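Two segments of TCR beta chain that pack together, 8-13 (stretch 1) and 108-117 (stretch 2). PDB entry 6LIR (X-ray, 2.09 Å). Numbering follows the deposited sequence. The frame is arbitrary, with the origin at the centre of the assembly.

Stretch 1 8-13: LVLKED
Stretch 2, residues 108-117: TVLGKNSEII

Two strands of one TCR beta chain, Leu 8 to Lys 11 and Thr 108 to Leu 110, run side by side in the same direction, their axes 27° apart and 4.4 Å at closest approach. The register pairs Val 9 with Thr 108, Leu 10 with Val 109 and Lys 11 with Leu 110, with CA atoms 4.6 to 4.8 Å apart. All six residues are extended, with phi between -97° and -125° and psi between 119° and 161°.

The hydrogen bonds follow the parallel pattern, in which one residue reaches two neighbours on the partner strand. Thr 108 N donates to Leu 8 O at 3.0 Å, Leu 10 N to Thr 108 O at 2.8 Å, and Leu 110 N to Leu 10 O at 2.6 Å, the last nearly straight at 174°. CA-H...O contacts fill in between: Val 9 CA to Thr 108 O and Val 109 CA to Leu 10 O, both 3.3 Å, and Lys 11 CA to Leu 110 O, 3.6 Å. Past the paired residues Glu 12 N still lies 2.9 Å from Leu 110 O.

Side chains alternate across the sheet. Val 9, Lys 11, Thr 108 and Leu 110 share one face. Val 9, chi1 t, sets CG1 4.1 Å from Leu 110 CG and 3.7 Å from Ile 116 CD1. Leu 110 is m, t (chi1 -80°, chi2 -154°). Ile 116, also m, t, lies in the loop that follows the strand, with its CB directed toward stretch 1, so its extended chi2 carries CD1 out to the valine. Thr 108 has chi1 at -44°, m. Lys 11 starts on this face with chi1 m, but chi2 at 124° lies between wells, chi3 is m and chi4 t, and its end leads away into an exposed position.

The other face carries Leu 10, m, t, and Val 109, t. They meet loosely, Leu 10 CB to Val 109 CG2 at 4.4 Å, although both are buried.

Beyond the strands, Glu 12 (phi/psi -59/141) points its CB toward stretch 2 and packs it 3.4 Å from Lys 112 CG. Both chi1 angles lie off the wells: -147° for Glu 12, -25° for Lys 112, whose remaining angles are t, p, t. Gly 111 (-70/147) leads into the turn, closed by a weak bond from Ser 114 N to Gly 111 O at 3.1 Å; an ideal CB on Gly 111 would sit 3.0 Å from Asn 113 OD1.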

# COMPACT_ATOMS: atom_id res chain seq x y z
N LEU B 8 5.25 -13.08 -6.91
CA LEU B 8 5.84 -13.99 -7.87
C LEU B 8 6.93 -13.27 -8.65
O LEU B 8 6.74 -12.12 -9.07
CB LEU B 8 4.79 -14.55 -8.84
CG LEU B 8 5.21 -15.69 -9.76
CD1 LEU B 8 5.50 -16.96 -8.96
CD2 LEU B 8 4.15 -15.95 -10.80
N VAL B 9 8.06 -13.94 -8.85
CA VAL B 9 9.17 -13.40 -9.63
C VAL B 9 9.51 -14.41 -10.72
O VAL B 9 9.75 -15.59 -10.43
CB VAL B 9 10.41 -13.11 -8.77
CG1 VAL B 9 11.50 -12.49 -9.62
CG2 VAL B 9 10.05 -12.20 -7.61
N LEU B 10 9.55 -13.95 -11.96
CA LEU B 10 9.81 -14.81 -13.10
C LEU B 10 11.05 -14.35 -13.85
O LEU B 10 11.47 -13.19 -13.76
CB LEU B 10 8.62 -14.83 -14.07
CG LEU B 10 7.28 -15.31 -13.54
CD1 LEU B 10 6.25 -15.24 -14.65
CD2 LEU B 10 7.40 -16.73 -13.00
N LYS B 11 11.62 -15.28 -14.61
CA LYS B 11 12.70 -14.99 -15.54
C LYS B 11 12.14 -14.81 -16.94
O LYS B 11 11.01 -15.21 -17.24
CB LYS B 11 13.75 -16.11 -15.53
CG LYS B 11 14.73 -16.07 -14.36
CD LYS B 11 14.71 -17.39 -13.59
CE LYS B 11 13.48 -17.46 -12.73
NZ LYS B 11 13.35 -18.69 -11.87
N GLU B 12 12.94 -14.17 -17.80
CA GLU B 12 12.53 -13.94 -19.18
C GLU B 12 12.24 -15.27 -19.88
O GLU B 12 12.92 -16.27 -19.65
CB GLU B 12 13.62 -13.18 -19.93
CG GLU B 12 13.11 -12.24 -21.00
CD GLU B 12 13.84 -10.92 -21.00
OE1 GLU B 12 13.20 -9.87 -20.77
OE2 GLU B 12 15.08 -10.93 -21.21
N ASP B 13 11.19 -15.27 -20.70
CA ASP B 13 10.74 -16.39 -21.53
C ASP B 13 10.04 -17.46 -20.71
O ASP B 13 9.56 -18.44 -21.28
CB ASP B 13 11.88 -17.03 -22.34
CG ASP B 13 12.50 -16.07 -23.33
OD1 ASP B 13 12.93 -14.97 -22.92
OD2 ASP B 13 12.57 -16.42 -24.53
N THR B 108 7.04 -9.79 -10.94
CA THR B 108 8.19 -9.12 -11.52
C THR B 108 8.87 -10.09 -12.48
O THR B 108 9.15 -11.23 -12.11
CB THR B 108 9.18 -8.66 -10.45
OG1 THR B 108 8.47 -8.05 -9.36
CG2 THR B 108 10.17 -7.65 -11.01
N VAL B 109 9.11 -9.64 -13.71
CA VAL B 109 9.80 -10.45 -14.70
C VAL B 109 11.24 -9.95 -14.79
O VAL B 109 11.48 -8.78 -15.12
CB VAL B 109 9.11 -10.38 -16.07
CG1 VAL B 109 9.95 -11.10 -17.12
CG2 VAL B 109 7.72 -10.99 -15.98
N LEU B 110 12.18 -10.82 -14.48
CA LEU B 110 13.59 -10.48 -14.44
C LEU B 110 14.33 -10.91 -15.70
O LEU B 110 13.87 -11.75 -16.48
CB LEU B 110 14.25 -11.09 -13.20
CG LEU B 110 14.01 -10.29 -11.92
CD1 LEU B 110 15.12 -10.53 -10.91
CD2 LEU B 110 13.86 -8.79 -12.22
N GLY B 111 15.49 -10.30 -15.89
CA GLY B 111 16.42 -10.75 -16.90
C GLY B 111 17.05 -12.08 -16.51
O GLY B 111 17.28 -12.36 -15.34
N LYS B 112 17.34 -12.91 -17.51
CA LYS B 112 17.74 -14.29 -17.26
C LYS B 112 19.17 -14.37 -16.74
O LYS B 112 19.73 -15.46 -16.63
CB LYS B 112 17.69 -15.10 -18.55
CG LYS B 112 16.73 -14.58 -19.60
CD LYS B 112 16.99 -15.31 -20.92
CE LYS B 112 16.92 -16.81 -20.71
NZ LYS B 112 16.76 -17.58 -21.98
N ASN B 113 19.74 -13.21 -16.42
CA ASN B 113 21.05 -13.02 -15.83
C ASN B 113 20.96 -12.56 -14.39
O ASN B 113 21.72 -13.05 -13.54
CB ASN B 113 21.82 -11.97 -16.63
CG ASN B 113 20.91 -10.84 -17.08
OD1 ASN B 113 20.06 -11.04 -17.95
ND2 ASN B 113 21.05 -9.68 -16.46
N SER B 114 20.04 -11.66 -14.09
CA SER B 114 19.90 -11.12 -12.75
C SER B 114 19.38 -12.18 -11.79
O SER B 114 18.49 -12.97 -12.12
CB SER B 114 18.94 -9.92 -12.76
OG SER B 114 19.64 -8.71 -12.98
N GLU B 115 19.96 -12.21 -10.59
CA GLU B 115 19.48 -13.09 -9.54
C GLU B 115 18.67 -12.32 -8.51
O GLU B 115 18.78 -11.10 -8.37
CB GLU B 115 20.65 -13.81 -8.87
CG GLU B 115 20.86 -15.22 -9.40
CD GLU B 115 21.25 -16.20 -8.32
OE1 GLU B 115 20.61 -17.27 -8.23
OE2 GLU B 115 22.20 -15.91 -7.57
N ILE B 116 17.85 -13.07 -7.77
CA ILE B 116 17.11 -12.51 -6.65
C ILE B 116 18.02 -12.49 -5.43
O ILE B 116 18.67 -13.50 -5.11
CB ILE B 116 15.84 -13.34 -6.38
CG1 ILE B 116 14.87 -13.25 -7.56
CG2 ILE B 116 15.17 -12.89 -5.09
CD1 ILE B 116 13.87 -14.39 -7.59
N ILE B 117 18.08 -11.36 -4.75
CA ILE B 117 18.89 -11.21 -3.55
C ILE B 117 17.95 -11.02 -2.36
O ILE B 117 17.11 -10.12 -2.36
CB ILE B 117 19.88 -10.04 -3.67
CG1 ILE B 117 20.68 -10.17 -4.97
CG2 ILE B 117 20.80 -10.01 -2.47
CD1 ILE B 117 21.17 -8.85 -5.51